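Local coordinates for uncharacterized protein YLR132C (Kluyveromyces marxianus, PDB 6PFQ) that probably acts as a U6 snRNA exoribonuclease of the 2H phosphodiesterase superfamily, and binds UMP in its active-site cleft, at residues Met26-Lys31 with Leu191-Ala196; Val36-Thr39 with Asn43-Glu46; Glu65-Ala70 with Glu77-Ile82; Asn162-Leu165 with Ser170-Arg173. One frame throughout, in Å; residues are numbered along the deposited sequence.

Contact 1: residues Met26-Lys31 with Leu191-Ala196; sequences MDLVLK and LPLLRA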
# COMPACT_ATOMS: atom_id res chain seq x y z
N MET A 26 -8.48 12.52 6.28
CA MET A 26 -7.14 12.41 5.70
C MET A 26 -6.61 13.79 5.28
O MET A 26 -5.41 14.05 5.44
CB MET A 26 -7.14 11.44 4.51
CG MET A 26 -7.30 9.94 4.94
SD MET A 26 -6.23 9.49 6.38
CE MET A 26 -4.60 10.03 5.71
N ASP A 27 -7.48 14.70 4.84
CA ASP A 27 -7.05 16.08 4.59
C ASP A 27 -6.39 16.67 5.84
O ASP A 27 -5.27 17.19 5.78
CB ASP A 27 -8.25 16.94 4.17
CG ASP A 27 -8.82 16.56 2.81
OD1 ASP A 27 -8.15 15.86 2.02
OD2 ASP A 27 -9.97 16.95 2.51
N LEU A 28 -7.05 16.59 7.00
CA LEU A 28 -6.46 17.26 8.16
C LEU A 28 -5.23 16.51 8.68
O LEU A 28 -4.26 17.15 9.12
CB LEU A 28 -7.50 17.51 9.28
CG LEU A 28 -7.87 16.53 10.40
CD1 LEU A 28 -6.84 16.45 11.55
CD2 LEU A 28 -9.28 16.83 10.97
N VAL A 29 -5.23 15.18 8.62
CA VAL A 29 -4.04 14.45 9.07
C VAL A 29 -2.83 14.80 8.21
O VAL A 29 -1.75 15.12 8.74
CB VAL A 29 -4.32 12.93 9.08
CG1 VAL A 29 -3.01 12.12 9.34
CG2 VAL A 29 -5.38 12.63 10.17
N LEU A 30 -2.98 14.76 6.89
CA LEU A 30 -1.83 15.02 6.02
C LEU A 30 -1.41 16.48 6.09
O LEU A 30 -0.20 16.78 6.02
CB LEU A 30 -2.16 14.61 4.58
CG LEU A 30 -2.33 13.08 4.48
CD1 LEU A 30 -2.92 12.65 3.14
CD2 LEU A 30 -1.02 12.36 4.78
N LYS A 31 -2.36 17.40 6.27
CA LYS A 31 -1.95 18.80 6.43
C LYS A 31 -1.07 18.94 7.66
O LYS A 31 -0.05 19.64 7.64
CB LYS A 31 -3.16 19.73 6.48
CG LYS A 31 -2.74 21.17 6.54
CD LYS A 31 -3.90 22.14 6.22
CE LYS A 31 -5.09 21.89 7.08
NZ LYS A 31 -6.12 23.00 6.83
N LEU A 191 -3.01 10.34 14.81
CA LEU A 191 -3.17 8.95 14.41
C LEU A 191 -4.34 8.23 15.08
O LEU A 191 -4.97 7.40 14.40
CB LEU A 191 -1.86 8.18 14.65
CG LEU A 191 -0.87 8.38 13.48
CD1 LEU A 191 0.45 7.68 13.78
CD2 LEU A 191 -1.45 7.80 12.18
N PRO A 192 -4.72 8.51 16.33
CA PRO A 192 -5.92 7.84 16.86
C PRO A 192 -7.16 8.14 16.04
O PRO A 192 -7.97 7.23 15.81
CB PRO A 192 -6.03 8.36 18.30
CG PRO A 192 -4.58 8.62 18.68
CD PRO A 192 -3.97 9.22 17.39
N LEU A 193 -7.31 9.39 15.59
CA LEU A 193 -8.43 9.76 14.73
C LEU A 193 -8.37 8.98 13.41
O LEU A 193 -9.40 8.52 12.90
CB LEU A 193 -8.39 11.27 14.47
CG LEU A 193 -9.39 11.82 13.45
CD1 LEU A 193 -10.81 11.90 14.09
CD2 LEU A 193 -8.94 13.19 12.94
N LEU A 194 -7.18 8.87 12.82
CA LEU A 194 -7.08 8.13 11.57
C LEU A 194 -7.46 6.67 11.80
O LEU A 194 -8.30 6.11 11.07
CB LEU A 194 -5.67 8.27 11.00
CG LEU A 194 -5.37 7.53 9.69
CD1 LEU A 194 -4.16 8.21 9.02
CD2 LEU A 194 -5.02 6.05 9.97
N ARG A 195 -6.83 6.02 12.79
CA ARG A 195 -7.10 4.58 12.98
C ARG A 195 -8.57 4.33 13.31
O ARG A 195 -9.13 3.30 12.92
CB ARG A 195 -6.22 4.00 14.10
CG ARG A 195 -4.70 4.02 13.75
CD ARG A 195 -3.86 3.27 14.80
NE ARG A 195 -4.00 3.89 16.11
CZ ARG A 195 -3.09 4.63 16.73
NH1 ARG A 195 -1.92 4.86 16.19
NH2 ARG A 195 -3.37 5.16 17.92
N ALA A 196 -9.22 5.25 14.03
CA ALA A 196 -10.62 4.98 14.37
C ALA A 196 -11.51 5.04 13.14
O ALA A 196 -12.55 4.38 13.08
CB ALA A 196 -11.10 5.97 15.45
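M26 and L194 come together at an oblique angle, with the sulfur of one lying against a methyl branch of the other. M26 SD is 3.6 Å from L194 CD1, and the terminal methyl stays on the same branch, with M26 CE 3.8 Å from L194 CD1. The methionine is curled rather than extended: it bends at both chi2 (-45°) and chi3 (-54°), which turns its end towards L194 although its CB sets off along the flank of the helix. L194 does its part with CG anti to the backbone N, reaching across the gap so that CD1 serves two partners. The second is V29, whose side chain meets L194 at about a right angle, V29 CG1 lying 4.1 Å from L194 CD1. Further out, L28 and L193 point at each other tip to tip, with L28 CD1 4.1 Å from L193 CD2; L28 was modelled in two conformers, so this outer pair is less certain than the inner ones.

The backbones stay well apart, the local axes approaching to 10.2 Å and running roughly antiparallel at 149°, so across these two segments the touching is between side chains. W102 touches both V29 and L194, while F157 touches both M26 and L194, closing the inner side of the cluster with residues of the sheet. Strand 154-161, to which F157 belongs, also carries the UMP-binding H154 and S156. This is near-antiparallel helix-helix packing on the back of the sheet in one lobe of the 2H fold, the sheet that carries one of its His-x-Ser motifs.

Contact 2: residues Val36-Thr39 with Asn43-Glu46; sequences VMDT and NSFE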
# COMPACT_ATOMS: atom_id res chain seq x y z
N VAL A 36 4.64 19.77 9.90
CA VAL A 36 5.89 19.33 10.51
C VAL A 36 7.01 19.21 9.47
O VAL A 36 8.15 19.60 9.73
CB VAL A 36 5.67 18.01 11.27
CG1 VAL A 36 6.98 17.52 11.84
CG2 VAL A 36 4.61 18.19 12.39
N MET A 37 6.72 18.68 8.28
CA MET A 37 7.76 18.64 7.25
C MET A 37 8.26 20.05 6.92
O MET A 37 9.47 20.28 6.81
CB MET A 37 7.27 17.93 5.98
CG MET A 37 6.74 16.51 6.19
SD MET A 37 8.00 15.42 6.88
CE MET A 37 7.62 15.54 8.63
N ASP A 38 7.34 21.00 6.77
CA ASP A 38 7.74 22.38 6.48
C ASP A 38 8.65 22.93 7.57
O ASP A 38 9.68 23.55 7.28
CB ASP A 38 6.51 23.27 6.37
CG ASP A 38 5.78 23.10 5.08
OD1 ASP A 38 6.39 22.59 4.13
OD2 ASP A 38 4.59 23.48 5.01
N THR A 39 8.23 22.78 8.83
CA THR A 39 9.03 23.28 9.95
C THR A 39 10.46 22.76 9.90
O THR A 39 11.41 23.49 10.18
CB THR A 39 8.39 22.84 11.26
OG1 THR A 39 7.16 23.55 11.41
CG2 THR A 39 9.31 23.07 12.43
N ASN A 43 10.84 17.52 2.51
CA ASN A 43 9.83 17.37 1.46
C ASN A 43 8.47 16.96 2.04
O ASN A 43 8.38 16.20 3.01
CB ASN A 43 10.29 16.31 0.44
CG ASN A 43 11.26 16.88 -0.59
OD1 ASN A 43 11.54 18.07 -0.58
ND2 ASN A 43 11.77 16.02 -1.47
N SER A 44 7.42 17.51 1.45
CA SER A 44 6.04 17.20 1.83
C SER A 44 5.46 16.00 1.07
O SER A 44 5.88 15.65 -0.03
CB SER A 44 5.15 18.43 1.60
OG SER A 44 5.35 19.34 2.68
N PHE A 45 4.44 15.40 1.68
CA PHE A 45 3.72 14.25 1.15
C PHE A 45 2.53 14.70 0.31
O PHE A 45 1.71 15.51 0.78
CB PHE A 45 3.25 13.37 2.31
CG PHE A 45 4.38 12.75 3.07
CD1 PHE A 45 5.02 11.60 2.59
CD2 PHE A 45 4.84 13.34 4.26
CE1 PHE A 45 6.08 11.04 3.30
CE2 PHE A 45 5.91 12.79 4.98
CZ PHE A 45 6.52 11.63 4.49
N GLU A 46 2.49 14.25 -0.93
CA GLU A 46 1.28 14.42 -1.74
C GLU A 46 0.20 13.46 -1.24
O GLU A 46 0.46 12.25 -1.13
CB GLU A 46 1.60 14.13 -3.22
CG GLU A 46 0.38 14.25 -4.15
CD GLU A 46 -0.05 15.66 -4.38
OE1 GLU A 46 0.64 16.60 -3.94
OE2 GLU A 46 -1.10 15.84 -5.02
O HOH W 1 7.91 20.75 2.75
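M37 lies against a backbone carbonyl and an aromatic ring at once, and CG and SD each meet both. M37 CG is 3.6 Å from N43 O and 4.0 Å from F45 CE2, while M37 SD is 3.9 Å from F45 CE2. The chain bends at chi1 (-56°) and again at chi2 (-60°), which sets the sulfur beside the ring; chi3 turns only the methyl. The sulfur sits 5.2 Å from the centroid of the F45 ring, 69° off the ring normal, an oblique Met-aromatic contact. The methionine side chain also packs on L179, L182 and V183 of helix 169-186.

At the outer side the link is polar and runs through water. D38 OD1 accepts a hydrogen bond of 2.8 Å from the water, which in turn accepts one of 2.9 Å from S44 OG. The two side-chain oxygens, D38 OD1 and S44 OG, themselves stay 3.7 Å apart. The loop has further ties to the fold: N43 ND2 bonds to Q161 O, and F45 N to N34 OD1 back on the helix.

The chemistry is thus divided, with sulfur and ring giving a soft, apolar hold inside, while the water lets a carboxylate and a hydroxyl be joined at the solvent side.

Contact 3: residues Glu65-Ala70 with Glu77-Ile82; sequences ETMMFA and EKMGRI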
# COMPACT_ATOMS: atom_id res chain seq x y z
N GLU A 65 4.01 -8.89 -4.53
CA GLU A 65 5.03 -8.18 -5.28
C GLU A 65 4.59 -8.02 -6.74
O GLU A 65 3.54 -8.52 -7.15
CB GLU A 65 6.37 -8.93 -5.18
CG GLU A 65 6.29 -10.36 -5.67
CD GLU A 65 7.46 -11.24 -5.25
OE1 GLU A 65 7.87 -11.22 -4.06
OE2 GLU A 65 7.99 -11.95 -6.13
N THR A 66 5.37 -7.26 -7.52
CA THR A 66 5.18 -7.20 -8.96
C THR A 66 5.58 -8.54 -9.53
O THR A 66 6.76 -8.90 -9.49
CB THR A 66 6.00 -6.07 -9.58
OG1 THR A 66 5.50 -4.82 -9.12
CG2 THR A 66 5.89 -6.11 -11.08
N MET A 67 4.61 -9.32 -10.00
CA MET A 67 4.91 -10.68 -10.42
C MET A 67 5.24 -10.69 -11.90
O MET A 67 4.40 -10.31 -12.73
CB MET A 67 3.76 -11.64 -10.12
CG MET A 67 3.49 -11.75 -8.62
SD MET A 67 2.11 -12.89 -8.22
CE MET A 67 0.67 -11.93 -8.68
N MET A 68 6.44 -11.11 -12.23
CA MET A 68 6.86 -11.09 -13.62
C MET A 68 6.84 -12.52 -14.14
O MET A 68 7.80 -13.27 -13.94
CB MET A 68 8.22 -10.42 -13.73
CG MET A 68 8.14 -9.04 -13.06
SD MET A 68 9.62 -8.12 -13.37
CE MET A 68 9.58 -6.98 -11.96
N PHE A 69 5.79 -12.86 -14.86
CA PHE A 69 5.69 -14.21 -15.37
C PHE A 69 6.50 -14.36 -16.65
O PHE A 69 6.75 -13.40 -17.39
CB PHE A 69 4.22 -14.55 -15.64
CG PHE A 69 3.36 -14.46 -14.40
CD1 PHE A 69 3.23 -15.56 -13.54
CD2 PHE A 69 2.67 -13.30 -14.09
CE1 PHE A 69 2.42 -15.50 -12.41
CE2 PHE A 69 1.87 -13.23 -12.96
CZ PHE A 69 1.76 -14.33 -12.12
N ALA A 70 6.86 -15.63 -16.94
CA ALA A 70 7.76 -15.92 -18.06
C ALA A 70 7.06 -15.78 -19.41
O ALA A 70 7.72 -15.53 -20.42
CB ALA A 70 8.35 -17.32 -17.91
N GLU A 77 -1.99 -19.53 -16.26
CA GLU A 77 -2.01 -20.69 -15.38
C GLU A 77 -1.99 -20.26 -13.92
O GLU A 77 -2.82 -20.70 -13.11
CB GLU A 77 -0.81 -21.61 -15.65
CG GLU A 77 -0.83 -22.39 -16.94
CD GLU A 77 -2.18 -23.02 -17.20
OE1 GLU A 77 -2.76 -22.72 -18.26
OE2 GLU A 77 -2.66 -23.79 -16.32
N LYS A 78 -1.02 -19.41 -13.56
CA LYS A 78 -0.82 -19.07 -12.16
C LYS A 78 -1.91 -18.12 -11.66
O LYS A 78 -2.44 -18.32 -10.56
CB LYS A 78 0.57 -18.46 -11.97
CG LYS A 78 1.71 -19.30 -12.51
CD LYS A 78 2.03 -20.48 -11.63
CE LYS A 78 3.19 -21.30 -12.19
NZ LYS A 78 3.27 -22.63 -11.53
N MET A 79 -2.27 -17.09 -12.45
CA MET A 79 -3.32 -16.18 -11.99
C MET A 79 -4.66 -16.88 -11.89
O MET A 79 -5.43 -16.62 -10.96
CB MET A 79 -3.43 -14.94 -12.88
CG MET A 79 -2.19 -14.01 -12.89
SD MET A 79 -1.78 -13.36 -11.24
CE MET A 79 -3.19 -12.30 -10.89
N GLY A 80 -4.98 -17.77 -12.84
CA GLY A 80 -6.22 -18.53 -12.73
C GLY A 80 -6.27 -19.39 -11.48
O GLY A 80 -7.28 -19.41 -10.77
N ARG A 81 -5.17 -20.07 -11.16
CA ARG A 81 -5.13 -20.85 -9.92
C ARG A 81 -5.29 -19.94 -8.71
O ARG A 81 -5.98 -20.29 -7.75
CB ARG A 81 -3.82 -21.65 -9.83
CG ARG A 81 -3.82 -23.01 -10.60
CD ARG A 81 -2.39 -23.57 -10.72
NE ARG A 81 -2.32 -24.92 -11.26
CZ ARG A 81 -2.21 -25.21 -12.55
NH1 ARG A 81 -2.17 -24.24 -13.45
NH2 ARG A 81 -2.14 -26.48 -12.96
N ILE A 82 -4.65 -18.77 -8.72
CA ILE A 82 -4.84 -17.81 -7.63
C ILE A 82 -6.32 -17.44 -7.49
O ILE A 82 -6.89 -17.54 -6.39
CB ILE A 82 -3.97 -16.57 -7.85
CG1 ILE A 82 -2.49 -16.94 -7.67
CG2 ILE A 82 -4.37 -15.50 -6.87
CD1 ILE A 82 -1.53 -15.78 -7.96
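F69 and M79 both start with CG anti to their own carbonyl carbon (chi1 -60° and -64°), and M79 then bends at chi2 (-60°), which brings its sulfur to the far end of the phenylalanine; chi3 only turns the methyl. The two side chains meet at about a right angle. M79 SD is 3.8 Å from F69 CZ and lies 4.9 Å from the ring centroid in an oblique Met-aromatic contact, with M79 CG 4.0 Å from F69 CZ. On the same side of the ring plane, but by the CE1 corner, packs the aliphatic root of a lysine: K78 CB approaches F69 CE1 to 3.5 Å, after which the K78 chain bends and carries its ammonium away.

M67, two residues back and extended until a final bend at chi3, adds its methyl to the same sulfur, M67 CE being 3.8 Å from M79 SD. Cutting F69 back to an alanine is likely to open a gap between strand end and helix, with M79 SD and the foot of K78 deprived of the ring they rest on. L75 and P139 also pack on F69, while L12 of the neighbouring strand packs on M67. Along the outer side of the helix, R81 NH1 makes a 2.9 Å salt bridge to E77 OE2.

The end of strand 59-68, with the loop residue F69 after it, is therefore joined to helix 72-88 by dispersion between one sulfur, a ring, a methyl and methylenes, with the charged groups of K78, E77 and R81 kept off the buried seam.

Contact 4: residues Asn162-Leu165 with Ser170-Arg173; sequences NAYL and SVSR. Unlike the reference sequence in segment 170-173: V171 (reference Ile).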
# COMPACT_ATOMS: atom_id res chain seq x y z
N ASN A 162 12.01 11.59 -2.77
CA ASN A 162 13.25 11.44 -2.02
C ASN A 162 14.23 12.51 -2.49
O ASN A 162 14.81 12.39 -3.58
CB ASN A 162 13.81 10.03 -2.21
CG ASN A 162 15.14 9.82 -1.48
OD1 ASN A 162 15.60 10.69 -0.71
ND2 ASN A 162 15.75 8.64 -1.71
N ALA A 163 14.45 13.54 -1.67
CA ALA A 163 15.39 14.59 -2.06
C ALA A 163 16.82 14.07 -2.16
O ALA A 163 17.65 14.69 -2.85
CB ALA A 163 15.37 15.75 -1.05
N TYR A 164 17.12 12.92 -1.58
CA TYR A 164 18.50 12.44 -1.51
C TYR A 164 18.74 11.30 -2.47
O TYR A 164 19.74 10.59 -2.34
CB TYR A 164 18.84 12.02 -0.06
CG TYR A 164 18.59 13.20 0.83
CD1 TYR A 164 19.58 14.14 1.06
CD2 TYR A 164 17.34 13.39 1.43
CE1 TYR A 164 19.33 15.25 1.85
CE2 TYR A 164 17.08 14.50 2.23
CZ TYR A 164 18.09 15.42 2.43
OH TYR A 164 17.86 16.50 3.23
N LEU A 165 17.84 11.13 -3.44
CA LEU A 165 17.87 10.02 -4.39
C LEU A 165 19.23 9.83 -5.04
O LEU A 165 19.68 8.70 -5.26
CB LEU A 165 16.82 10.26 -5.48
CG LEU A 165 16.84 9.25 -6.64
CD1 LEU A 165 16.56 7.84 -6.08
CD2 LEU A 165 15.79 9.63 -7.65
N SER A 170 24.16 5.81 1.70
CA SER A 170 24.16 5.93 3.15
C SER A 170 23.58 7.27 3.59
O SER A 170 22.95 7.37 4.65
CB SER A 170 25.58 5.75 3.69
OG SER A 170 26.35 6.89 3.39
N VAL A 171 23.80 8.33 2.81
CA VAL A 171 23.16 9.60 3.10
C VAL A 171 21.65 9.50 2.91
O VAL A 171 20.87 9.96 3.75
CB VAL A 171 23.77 10.72 2.24
CG1 VAL A 171 22.96 12.01 2.40
CG2 VAL A 171 25.24 10.93 2.65
N SER A 172 21.21 8.92 1.79
CA SER A 172 19.77 8.76 1.59
C SER A 172 19.14 7.90 2.69
O SER A 172 18.06 8.22 3.20
CB SER A 172 19.49 8.15 0.21
OG SER A 172 18.09 8.05 -0.00
N ARG A 173 19.81 6.81 3.07
CA ARG A 173 19.24 5.97 4.12
C ARG A 173 19.20 6.71 5.47
O ARG A 173 18.24 6.56 6.24
CB ARG A 173 20.03 4.66 4.22
CG ARG A 173 19.63 3.80 5.44
CD ARG A 173 20.65 2.68 5.71
NE ARG A 173 21.18 2.08 4.48
CZ ARG A 173 22.46 2.15 4.10
NH1 ARG A 173 23.35 2.79 4.85
NH2 ARG A 173 22.85 1.57 2.97
O HOH W 2 15.99 9.78 1.92
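N162 reaches S172 with its amide: from CB the chain runs with CG anti to the backbone N (chi1 178°), which aims the group at the serine. Beyond CG it divides. OD1 turns back on its own loop and accepts from Y164 N at 2.8 Å, the donor standing 56° out of the carbonyl plane, which makes an Asx turn within the type I beta turn from N162 to L165. The same OD1 takes a hydrogen bond from a water at 2.8 Å, and that water also donates to S172 O at 2.9 Å. ND2, the other tip, gives a nearly straight bond to S172 OG: 3.0 Å, with an N-H...O angle of 168° and the hydroxyl close to the amide plane. It is also bonded to A110 O.

Packing fills in beside these bonds. Y164 O rests 3.5 Å from S172 CB, and the two CB atoms, of Y164 and S172, are 3.9 Å apart. Further along, Y164 CD1 meets V171 CG1 at 4.2 Å, obliquely to the ring.

Were N162 a leucine, S172 OG would probably lose its amide donor and Y164 N its acceptor, freeing the turn to shift against the helix. One buried amide thus has both its ends in use, its oxygen shaping the turn and its nitrogen tying that turn to the first turn of helix 169-186.

In the fold
Contacts 1, 2 and 4 belong to the lobe built on the six-strand sheet, while contact 3 lies across the chain's centre from contacts 1 and 2, in the four-strand lobe, its centre 33 to 38 Å from the other three. Contacts 1 and 2 share helix 20-39, with centres 15 Å apart. Contacts 2 and 4, centres about 16 Å apart, touch: N43 ND2 packs 3.6 Å from A163 CB. Along the chain, contacts 2, 3 and 4 follow in turn, all within the span that contact 1 bridges. Each lobe contributes one His-x-Ser pair to the UMP site; contact 3 joins a helix to the end of strand 59-68, while contacts 1, 2 and 4 hold together helices and loops around the other sheet.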